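PDB 4CXP: endonuclease 2 from Arabidopsis thaliana, which cleaves RNA and single-stranded DNA, and double-stranded DNA less efficiently, to 5'-phosphorylated products, using three divalent metal ions. Local coordinates for residues T93-S98 against T112-F117; I12-L17 against A24-L29; A86-N91 against S119-D124. All blocks are in the same frame, centred on the assembly; numbering follows the deposited sequence. Where two conformers were deposited one is given.

Interaction 1: residues T93-S98 against T112-F117; sequences TTQLLS and TEALLF. With NAG (2-acetamido-2-deoxy-beta-D-glucopyranose), chain C; NAG (2-acetamido-2-deoxy-beta-D-glucopyranose), chain B.
The backbones come nearest at Leu-96 and Ala-114, whose CA atoms lie 6.6 Å apart, with the methyl group of Ala-114 pointing into the interface between helix 85-96 and the early part of helix 111-124. Leu-96 puts its branch point against that methyl, CG to CB of Ala-114 at 3.9 Å. Its two methyls then fork over the next residue: CD1 reaches CA of Leu-115, while CD2 of Leu-96 stands 4.4 Å from CB of Leu-115. Gln-95 flanks the same methyl, its OE1 3.6 Å from CB of Ala-114, a plain van der Waals touch. With CG beside the backbone N (chi1 -67°) and the chain extended beyond, the amide is carried out to the first sugar on Asn-91, where NE2 of Gln-95 gives a hydrogen bond of 3.0 Å to the ring oxygen O5, bent to 139° at the hydrogen. The same NE2 is also bonded to OD1 of Asn-91, so two acceptors hold the amide. Glu-113 serves another glycan: its OE2 accepts a 2.7 Å hydrogen bond from O6 of the chain C sugar and a second from Tyr-51. Around this buried contact, helix 19-28 brings Leu-28 against both Leu-96 and Leu-115, and helix 233-262 sets Ile-261 on Leu-96 and Leu-258 on Leu-115.

Interaction 2: residues I12-L17 against A24-L29; sequences IAQTRL and AVKELL
The apolar part of the contact is one pair: CG2 of Val-25 meets CD1 of Leu-17 at 3.9 Å, the two side chains crossing at about a right angle. Van der Waals contacts of the Gln-14 amide come next. Its NE2 lies 3.8 Å from the other methyl of Val-25, CG1, and Leu-29 adds a looser touch, CD1 to the same NE2 at 4.5 Å. On the polar side, Gln-14 stretches across the gap: CG anti to the backbone N (chi1 -171°) and an extended chain set its amide between Val-25 and Lys-26. Lys-26 bends at chi2 (-62°) and brings NZ to 3.9 Å from NE2 of Gln-14. These two nitrogens are not bonded to each other; both donate to the carbonyl oxygen of Gly-35, in the loop that follows, while OE1 of Gln-14 accepts from the backbone N of Leu-37. The glutamine amide is thus gripped at both ends, which fixes which way round it lies. No hydrogen bond runs directly between the two segments, whose nearest CA atoms, of Gln-14 and Val-25, are 8.6 Å apart. Two consecutive helices are therefore joined here by a small apolar touch and by one loop carbonyl that takes a donor from each.

Interaction 3: residues A86-N91 against S119-D124; sequences AGAIYN and SHFMGD. With ZN (zinc ion), chain E; ZN (zinc ion), chain G; NAG (2-acetamido-2-deoxy-beta-D-glucopyranose), chain B.
Helices 86-91 and 119-124 run roughly antiparallel, their N-to-C directions 147° apart and their axes 9.4 Å from each other at closest approach; Ile-89 and Phe-121 have the nearest CA atoms. These two side chains run alongside each other, pointing opposite ways, CG1 of Ile-89 resting 3.8 Å from CB of Phe-121. CD1 of Ile-89 continues onto the helix backbone, 3.6 Å from the carbonyl oxygen of Phe-121. A chi1 of -66° swings the ring of Phe-121 away from its own carbonyl and over to Ala-88, whose CB approaches CD2 obliquely at 3.7 Å.

Away from this apolar seam each helix bears a functional group. Asn-91 is glycosylated, its ND2 bonded covalently to C1 of the sugar. One turn apart, His-120 and Asp-124 bind zinc: NE2 of the histidine sits 2.2 Å from the chain E ion, and the carboxylate bridges, OD2 to that zinc and OD1 to the chain G zinc at 2.1 Å. Asp-45 and His-58 also bind the first ion, Trp-1 and His-6 the second, while the carbonyl oxygen of Cys-41 is hydrogen-bonded to ND1 of His-120 and steadies its ring. Such a helix-borne histidine and bridging aspartate belong to the trinuclear zinc site of the S1/P1 nuclease fold.

How the interactions relate
Interactions 1 and 3 are two levels of one helix pair: both join helix 85-96 to helix 111-124, their centres 10 Å apart, and both touch the first sugar on Asn-91. Along the chain, interaction 2 closes first, within the N-terminal helices 3-15 and 19-28; then the 86-91 segment of interaction 3 precedes interaction 1, and 119-124 follows it. Interactions 1 and 2 have centres 13 Å apart and meet through a probable hydrogen bond from OG1 of Thr-112 to the carbonyl oxygen of Leu-28 and through Leu-115 packing on Val-25. Interaction 3, about 16 Å from interaction 2 centre to centre and not touching it, lies nearer the chain's centre. The helix that carries zinc ligands at its C-terminal end packs near its N-terminal end against helix 19-28.

Interaction 1: residues T93-S98 against T112-F117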
loop_
_atom_site.group_PDB
_atom_site.type_symbol
_atom_site.label_atom_id
_atom_site.label_comp_id
_atom_site.label_asym_id
_atom_site.label_seq_id
_atom_site.Cartn_x
_atom_site.Cartn_y
_atom_site.Cartn_z
ATOM N N THR A 93 -5.589 7.237 -11.698
ATOM C CA THR A 93 -6.906 6.696 -11.941
ATOM C C THR A 93 -7.628 7.489 -13.063
ATOM O O THR A 93 -8.255 6.926 -13.949
ATOM C CB THR A 93 -7.737 6.572 -10.636
ATOM O OG1 THR A 93 -7.879 7.797 -9.985
ATOM C CG2 THR A 93 -7.154 5.599 -9.677
ATOM N N THR A 94 -7.500 8.807 -13.009
ATOM C CA THR A 94 -8.097 9.651 -14.038
ATOM C C THR A 94 -7.515 9.306 -15.403
ATOM O O THR A 94 -8.248 9.182 -16.365
ATOM C CB THR A 94 -7.922 11.133 -13.711
ATOM O OG1 THR A 94 -8.709 11.418 -12.556
ATOM C CG2 THR A 94 -8.381 12.014 -14.855
ATOM N N GLN A 95 -6.202 9.134 -15.488
ATOM C CA GLN A 95 -5.585 8.769 -16.756
ATOM C C GLN A 95 -6.155 7.459 -17.302
ATOM O O GLN A 95 -6.438 7.350 -18.497
ATOM C CB GLN A 95 -4.075 8.658 -16.603
ATOM C CG GLN A 95 -3.398 9.975 -16.308
ATOM C CD GLN A 95 -1.935 9.812 -16.011
ATOM O OE1 GLN A 95 -1.297 8.871 -16.473
ATOM N NE2 GLN A 95 -1.394 10.726 -15.213
ATOM N N LEU A 96 -6.323 6.459 -16.436
ATOM C CA LEU A 96 -6.785 5.161 -16.910
ATOM C C LEU A 96 -8.234 5.173 -17.388
ATOM O O LEU A 96 -8.619 4.323 -18.166
ATOM C CB LEU A 96 -6.588 4.113 -15.822
ATOM C CG LEU A 96 -5.133 3.727 -15.594
ATOM C CD1 LEU A 96 -4.994 2.977 -14.290
ATOM C CD2 LEU A 96 -4.551 2.903 -16.738
ATOM N N LEU A 97 -9.031 6.140 -16.937
ATOM C CA LEU A 97 -10.399 6.294 -17.452
ATOM C C LEU A 97 -10.417 6.534 -18.949
ATOM O O LEU A 97 -11.428 6.290 -19.591
ATOM C CB LEU A 97 -11.116 7.451 -16.758
ATOM C CG LEU A 97 -11.513 7.202 -15.312
ATOM C CD1 LEU A 97 -11.964 8.510 -14.673
ATOM C CD2 LEU A 97 -12.607 6.151 -15.244
ATOM N N SER A 98 -9.312 7.028 -19.499
ATOM C CA SER A 98 -9.226 7.282 -20.934
ATOM C C SER A 98 -8.828 6.050 -21.758
ATOM O O SER A 98 -8.761 6.126 -22.987
ATOM C CB SER A 98 -8.243 8.429 -21.207
ATOM O OG SER A 98 -6.908 7.989 -21.077
ATOM N N THR A 112 0.401 2.147 -19.469
ATOM C CA THR A 112 1.102 1.091 -18.761
ATOM C C THR A 112 1.717 1.660 -17.476
ATOM O O THR A 112 1.547 1.098 -16.395
ATOM C CB THR A 112 2.165 0.431 -19.632
ATOM O OG1 THR A 112 1.503 -0.204 -20.733
ATOM C CG2 THR A 112 2.996 -0.573 -18.851
ATOM N N GLU A 113 2.410 2.782 -17.584
ATOM C CA GLU A 113 2.908 3.450 -16.384
ATOM C C GLU A 113 1.764 3.795 -15.445
ATOM O O GLU A 113 1.887 3.607 -14.237
ATOM C CB GLU A 113 3.722 4.703 -16.710
ATOM C CG GLU A 113 5.039 4.389 -17.389
ATOM C CD GLU A 113 6.004 5.560 -17.514
ATOM O OE1 GLU A 113 5.620 6.722 -17.238
ATOM O OE2 GLU A 113 7.167 5.303 -17.905
ATOM N N ALA A 114 0.642 4.294 -15.952
ATOM C CA ALA A 114 -0.449 4.664 -15.056
ATOM C C ALA A 114 -0.944 3.445 -14.273
ATOM O O ALA A 114 -1.213 3.553 -13.076
ATOM C CB ALA A 114 -1.598 5.301 -15.814
ATOM N N LEU A 115 -1.065 2.297 -14.937
ATOM C CA LEU A 115 -1.483 1.069 -14.259
ATOM C C LEU A 115 -0.487 0.686 -13.170
ATOM O O LEU A 115 -0.878 0.322 -12.056
ATOM C CB LEU A 115 -1.636 -0.064 -15.285
ATOM C CG LEU A 115 -1.951 -1.427 -14.675
ATOM C CD1 LEU A 115 -3.277 -1.436 -13.897
ATOM C CD2 LEU A 115 -1.935 -2.485 -15.767
ATOM N N LEU A 116 0.799 0.734 -13.491
ATOM C CA LEU A 116 1.817 0.329 -12.539
ATOM C C LEU A 116 1.912 1.294 -11.367
ATOM O O LEU A 116 2.135 0.873 -10.228
ATOM C CB LEU A 116 3.167 0.155 -13.243
ATOM C CG LEU A 116 3.194 -0.898 -14.357
ATOM C CD1 LEU A 116 4.592 -1.005 -14.919
ATOM C CD2 LEU A 116 2.699 -2.265 -13.877
ATOM N N PHE A 117 1.740 2.578 -11.634
ATOM C CA PHE A 117 1.712 3.565 -10.568
ATOM C C PHE A 117 0.479 3.383 -9.679
ATOM O O PHE A 117 0.600 3.361 -8.466
ATOM C CB PHE A 117 1.724 4.992 -11.135
ATOM C CG PHE A 117 3.082 5.525 -11.524
ATOM C CD1 PHE A 117 4.147 5.507 -10.633
ATOM C CD2 PHE A 117 3.274 6.120 -12.772
ATOM C CE1 PHE A 117 5.363 6.069 -10.965
ATOM C CE2 PHE A 117 4.492 6.680 -13.108
ATOM C CZ PHE A 117 5.536 6.659 -12.212
HETATM C C1 NAG C . 5.364 3.033 -21.369
HETATM C C2 NAG C . 6.239 2.833 -22.587
HETATM C C3 NAG C . 7.047 1.546 -22.446
HETATM C C4 NAG C . 7.834 1.539 -21.138
HETATM C C5 NAG C . 6.861 1.762 -19.981
HETATM C C6 NAG C . 7.559 1.842 -18.626
HETATM C C7 NAG C . 5.507 3.833 -24.757
HETATM C C8 NAG C . 6.528 4.918 -24.631
HETATM N N2 NAG C . 5.419 2.896 -23.805
HETATM O O3 NAG C . 7.897 1.373 -23.564
HETATM O O4 NAG C . 8.408 0.261 -20.980
HETATM O O5 NAG C . 6.162 2.953 -20.189
HETATM O O6 NAG C . 8.357 2.994 -18.541
HETATM O O7 NAG C . 4.789 3.820 -25.780
HETATM C C1 NAG B . 0.475 12.619 -12.975
HETATM C C2 NAG B . 1.576 13.220 -12.051
HETATM C C3 NAG B . 2.539 14.041 -12.898
HETATM C C4 NAG B . 3.069 13.183 -14.047
HETATM C C5 NAG B . 1.939 12.453 -14.774
HETATM C C6 NAG B . 2.456 11.395 -15.730
HETATM C C7 NAG B . 0.690 13.540 -9.776
HETATM C C8 NAG B . 0.171 14.496 -8.754
HETATM N N2 NAG B . 1.063 14.042 -10.958
HETATM O O3 NAG B . 3.586 14.567 -12.072
HETATM O O4 NAG B . 3.707 13.944 -15.055
HETATM O O5 NAG B . 1.058 11.777 -13.898
HETATM O O6 NAG B . 3.284 10.494 -15.020
HETATM O O7 NAG B . 0.755 12.327 -9.536
#

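Interaction 2: residues I12-L17 against A24-L29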
loop_
_atom_site.group_PDB
_atom_site.type_symbol
_atom_site.label_atom_id
_atom_site.label_comp_id
_atom_site.label_asym_id
_atom_site.label_seq_id
_atom_site.Cartn_x
_atom_site.Cartn_y
_atom_site.Cartn_z
ATOM N N ILE A 12 -3.825 -10.452 -4.740
ATOM C CA ILE A 12 -5.220 -10.400 -4.309
ATOM C C ILE A 12 -6.029 -9.612 -5.349
ATOM O O ILE A 12 -7.099 -10.037 -5.792
ATOM C CB ILE A 12 -5.353 -9.780 -2.905
ATOM C CG1 ILE A 12 -4.757 -10.722 -1.863
ATOM C CG2 ILE A 12 -6.809 -9.475 -2.597
ATOM C CD1 ILE A 12 -4.654 -10.118 -0.488
ATOM N N ALA A 13 -5.520 -8.451 -5.736
ATOM C CA ALA A 13 -6.272 -7.606 -6.633
ATOM C C ALA A 13 -6.542 -8.278 -7.962
ATOM O O ALA A 13 -7.662 -8.230 -8.483
ATOM C CB ALA A 13 -5.554 -6.296 -6.869
ATOM N N GLN A 14 -5.528 -8.911 -8.546
ATOM C CA GLN A 14 -5.710 -9.390 -9.911
ATOM C C GLN A 14 -6.764 -10.496 -9.958
ATOM O O GLN A 14 -7.515 -10.594 -10.915
ATOM C CB GLN A 14 -4.394 -9.806 -10.565
ATOM C CG GLN A 14 -4.550 -10.100 -12.058
ATOM C CD GLN A 14 -3.232 -10.207 -12.806
ATOM O OE1 GLN A 14 -2.174 -10.397 -12.199
ATOM N NE2 GLN A 14 -3.271 -10.028 -14.122
ATOM N N THR A 15 -6.870 -11.286 -8.902
ATOM C CA THR A 15 -7.872 -12.340 -8.842
ATOM C C THR A 15 -9.293 -11.840 -8.569
ATOM O O THR A 15 -10.233 -12.603 -8.717
ATOM C CB THR A 15 -7.495 -13.463 -7.852
ATOM O OG1 THR A 15 -7.474 -12.946 -6.526
ATOM C CG2 THR A 15 -6.156 -14.066 -8.211
ATOM N N ARG A 16 -9.444 -10.565 -8.230
ATOM C CA ARG A 16 -10.739 -9.938 -7.959
ATOM C C ARG A 16 -11.188 -9.029 -9.101
ATOM O O ARG A 16 -12.191 -8.340 -8.982
ATOM C CB ARG A 16 -10.688 -9.159 -6.652
ATOM C CG ARG A 16 -10.501 -10.041 -5.440
ATOM C CD ARG A 16 -10.469 -9.211 -4.169
ATOM N NE ARG A 16 -11.766 -8.631 -3.851
ATOM C CZ ARG A 16 -12.753 -9.298 -3.284
ATOM N NH1 ARG A 16 -12.600 -10.566 -2.911
ATOM N NH2 ARG A 16 -13.889 -8.676 -3.065
ATOM N N LEU A 17 -10.489 -9.029 -10.225
ATOM C CA LEU A 17 -10.884 -8.201 -11.350
ATOM C C LEU A 17 -12.081 -8.814 -12.060
ATOM O O LEU A 17 -12.188 -10.034 -12.211
ATOM C CB LEU A 17 -9.727 -8.060 -12.328
ATOM C CG LEU A 17 -8.487 -7.358 -11.780
ATOM C CD1 LEU A 17 -7.429 -7.270 -12.854
ATOM C CD2 LEU A 17 -8.819 -5.994 -11.208
ATOM N N ALA A 24 -8.271 -5.375 -19.734
ATOM C CA ALA A 24 -7.455 -4.167 -19.836
ATOM C C ALA A 24 -6.083 -4.365 -19.212
ATOM O O ALA A 24 -5.064 -3.931 -19.757
ATOM C CB ALA A 24 -8.167 -2.985 -19.200
ATOM N N VAL A 25 -6.039 -5.027 -18.063
ATOM C CA VAL A 25 -4.762 -5.292 -17.415
ATOM C C VAL A 25 -3.870 -6.189 -18.289
ATOM O O VAL A 25 -2.684 -5.903 -18.459
ATOM C CB VAL A 25 -4.981 -5.862 -16.005
ATOM C CG1 VAL A 25 -3.702 -6.456 -15.429
ATOM C CG2 VAL A 25 -5.522 -4.764 -15.104
ATOM N N LYS A 26 -4.437 -7.255 -18.858
ATOM C CA LYS A 26 -3.655 -8.116 -19.750
ATOM C C LYS A 26 -3.093 -7.308 -20.933
ATOM O O LYS A 26 -1.944 -7.505 -21.340
ATOM C CB LYS A 26 -4.476 -9.316 -20.223
ATOM C CG LYS A 26 -4.803 -10.359 -19.132
ATOM C CD LYS A 26 -3.621 -11.065 -18.460
ATOM C CE LYS A 26 -4.101 -12.078 -17.425
ATOM N NZ LYS A 26 -3.024 -12.887 -16.794
ATOM N N GLU A 27 -3.896 -6.390 -21.470
ATOM C CA GLU A 27 -3.485 -5.577 -22.617
ATOM C C GLU A 27 -2.412 -4.547 -22.255
ATOM O O GLU A 27 -1.533 -4.262 -23.058
ATOM C CB GLU A 27 -4.695 -4.877 -23.224
ATOM C CG GLU A 27 -5.654 -5.861 -23.894
ATOM C CD GLU A 27 -7.025 -5.300 -24.212
ATOM O OE1 GLU A 27 -7.373 -4.206 -23.733
ATOM O OE2 GLU A 27 -7.788 -5.974 -24.938
ATOM N N LEU A 28 -2.492 -3.973 -21.062
ATOM C CA LEU A 28 -1.573 -2.920 -20.641
ATOM C C LEU A 28 -0.240 -3.436 -20.115
ATOM O O LEU A 28 0.757 -2.716 -20.141
ATOM C CB LEU A 28 -2.241 -2.019 -19.607
ATOM C CG LEU A 28 -3.272 -1.052 -20.180
ATOM C CD1 LEU A 28 -4.102 -0.428 -19.070
ATOM C CD2 LEU A 28 -2.582 0.019 -21.008
ATOM N N LEU A 29 -0.194 -4.662 -19.614
ATOM C CA LEU A 29 1.062 -5.185 -19.111
ATOM C C LEU A 29 2.020 -5.502 -20.260
ATOM O O LEU A 29 1.604 -5.993 -21.295
ATOM C CB LEU A 29 0.848 -6.453 -18.299
ATOM C CG LEU A 29 0.202 -6.316 -16.925
ATOM C CD1 LEU A 29 -0.165 -7.682 -16.356
ATOM C CD2 LEU A 29 1.127 -5.585 -15.970
#

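Interaction 3: residues A86-N91 against S119-D124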
loop_
_atom_site.group_PDB
_atom_site.type_symbol
_atom_site.label_atom_id
_atom_site.label_comp_id
_atom_site.label_asym_id
_atom_site.label_seq_id
_atom_site.Cartn_x
_atom_site.Cartn_y
_atom_site.Cartn_z
ATOM N N ALA A 86 -2.039 10.193 -2.186
ATOM C CA ALA A 86 -3.456 10.388 -2.511
ATOM C C ALA A 86 -3.629 11.119 -3.847
ATOM O O ALA A 86 -4.431 10.726 -4.688
ATOM C CB ALA A 86 -4.196 11.128 -1.395
ATOM N N GLY A 87 -2.900 12.215 -4.024
ATOM C CA GLY A 87 -2.944 12.958 -5.267
ATOM C C GLY A 87 -2.500 12.130 -6.462
ATOM O O GLY A 87 -3.065 12.244 -7.549
ATOM N N ALA A 88 -1.511 11.269 -6.261
ATOM C CA ALA A 88 -1.051 10.382 -7.323
ATOM C C ALA A 88 -2.143 9.385 -7.702
ATOM O O ALA A 88 -2.359 9.111 -8.878
ATOM C CB ALA A 88 0.208 9.663 -6.909
ATOM N N ILE A 89 -2.836 8.835 -6.708
ATOM C CA ILE A 89 -3.915 7.906 -7.023
ATOM C C ILE A 89 -5.003 8.611 -7.843
ATOM O O ILE A 89 -5.467 8.068 -8.828
ATOM C CB ILE A 89 -4.455 7.240 -5.756
ATOM C CG1 ILE A 89 -3.413 6.243 -5.221
ATOM C CG2 ILE A 89 -5.784 6.545 -6.003
ATOM C CD1 ILE A 89 -3.677 5.763 -3.808
ATOM N N TYR A 90 -5.395 9.816 -7.451
ATOM C CA TYR A 90 -6.361 10.546 -8.263
ATOM C C TYR A 90 -5.856 10.743 -9.692
ATOM O O TYR A 90 -6.603 10.548 -10.651
ATOM C CB TYR A 90 -6.674 11.895 -7.638
ATOM C CG TYR A 90 -7.543 11.878 -6.388
ATOM C CD1 TYR A 90 -8.777 11.249 -6.363
ATOM C CD2 TYR A 90 -7.133 12.549 -5.248
ATOM C CE1 TYR A 90 -9.587 11.316 -5.241
ATOM C CE2 TYR A 90 -7.929 12.610 -4.118
ATOM C CZ TYR A 90 -9.162 11.997 -4.118
ATOM O OH TYR A 90 -9.972 12.053 -2.995
ATOM N N ASN A 91 -4.592 11.118 -9.828
ATOM C CA ASN A 91 -3.997 11.391 -11.144
ATOM C C ASN A 91 -4.041 10.189 -12.053
ATOM O O ASN A 91 -4.539 10.258 -13.187
ATOM C CB ASN A 91 -2.555 11.765 -10.919
ATOM C CG ASN A 91 -1.810 12.222 -12.131
ATOM O OD1 ASN A 91 -2.368 12.713 -13.119
ATOM N ND2 ASN A 91 -0.491 12.068 -12.042
ATOM N N SER A 119 -1.282 0.778 -9.133
ATOM C CA SER A 119 -1.192 -0.476 -8.418
ATOM C C SER A 119 -0.253 -0.347 -7.224
ATOM O O SER A 119 -0.570 -0.771 -6.117
ATOM C CB SER A 119 -0.743 -1.581 -9.369
ATOM O OG SER A 119 -1.734 -1.792 -10.374
ATOM N N HIS A 120 0.908 0.236 -7.444
ATOM C CA HIS A 120 1.867 0.431 -6.369
ATOM C C HIS A 120 1.343 1.422 -5.326
ATOM O O HIS A 120 1.443 1.172 -4.127
ATOM C CB HIS A 120 3.193 0.950 -6.945
ATOM C CG HIS A 120 4.269 1.077 -5.927
ATOM N ND1 HIS A 120 5.131 0.051 -5.630
ATOM C CD2 HIS A 120 4.640 2.116 -5.145
ATOM C CE1 HIS A 120 5.975 0.451 -4.693
ATOM N NE2 HIS A 120 5.709 1.706 -4.389
ATOM N N PHE A 121 0.816 2.551 -5.776
ATOM C CA PHE A 121 0.372 3.589 -4.849
ATOM C C PHE A 121 -0.858 3.176 -4.049
ATOM O O PHE A 121 -0.967 3.545 -2.879
ATOM C CB PHE A 121 0.147 4.907 -5.596
ATOM C CG PHE A 121 1.411 5.519 -6.160
ATOM C CD1 PHE A 121 2.619 5.426 -5.505
ATOM C CD2 PHE A 121 1.367 6.220 -7.351
ATOM C CE1 PHE A 121 3.761 5.994 -6.040
ATOM C CE2 PHE A 121 2.507 6.792 -7.889
ATOM C CZ PHE A 121 3.706 6.671 -7.229
ATOM N N MET A 122 -1.769 2.399 -4.633
ATOM C CA MET A 122 -2.859 1.852 -3.841
ATOM C C MET A 122 -2.300 0.985 -2.712
ATOM O O MET A 122 -2.846 0.948 -1.607
ATOM C CB MET A 122 -3.815 1.047 -4.699
ATOM C CG MET A 122 -5.060 0.610 -3.934
ATOM S SD MET A 122 -6.088 1.984 -3.379
ATOM C CE MET A 122 -6.892 2.395 -4.928
ATOM N N GLY A 123 -1.202 0.276 -2.961
ATOM C CA GLY A 123 -0.531 -0.411 -1.893
ATOM C C GLY A 123 0.090 0.513 -0.867
ATOM O O GLY A 123 -0.148 0.375 0.333
ATOM N N ASP A 124 0.892 1.475 -1.314
ATOM C CA ASP A 124 1.597 2.337 -0.387
ATOM C C ASP A 124 0.645 3.122 0.508
ATOM O O ASP A 124 0.952 3.327 1.678
ATOM C CB ASP A 124 2.571 3.270 -1.118
ATOM C CG ASP A 124 3.946 2.670 -1.335
ATOM O OD1 ASP A 124 4.152 1.527 -0.897
ATOM O OD2 ASP A 124 4.776 3.369 -1.941
HETATM ZN ZN ZN E . 6.678 2.932 -2.854
HETATM ZN ZN ZN G . 5.687 0.130 -0.914
HETATM C C1 NAG B . 0.475 12.619 -12.975
HETATM C C2 NAG B . 1.576 13.220 -12.051
HETATM C C3 NAG B . 2.539 14.041 -12.898
HETATM C C4 NAG B . 3.069 13.183 -14.047
HETATM C C5 NAG B . 1.939 12.453 -14.774
HETATM C C6 NAG B . 2.456 11.395 -15.730
HETATM C C7 NAG B . 0.690 13.540 -9.776
HETATM C C8 NAG B . 0.171 14.496 -8.754
HETATM N N2 NAG B . 1.063 14.042 -10.958
HETATM O O3 NAG B . 3.586 14.567 -12.072
HETATM O O4 NAG B . 3.707 13.944 -15.055
HETATM O O5 NAG B . 1.058 11.777 -13.898
HETATM O O6 NAG B . 3.284 10.494 -15.020
HETATM O O7 NAG B . 0.755 12.327 -9.536
#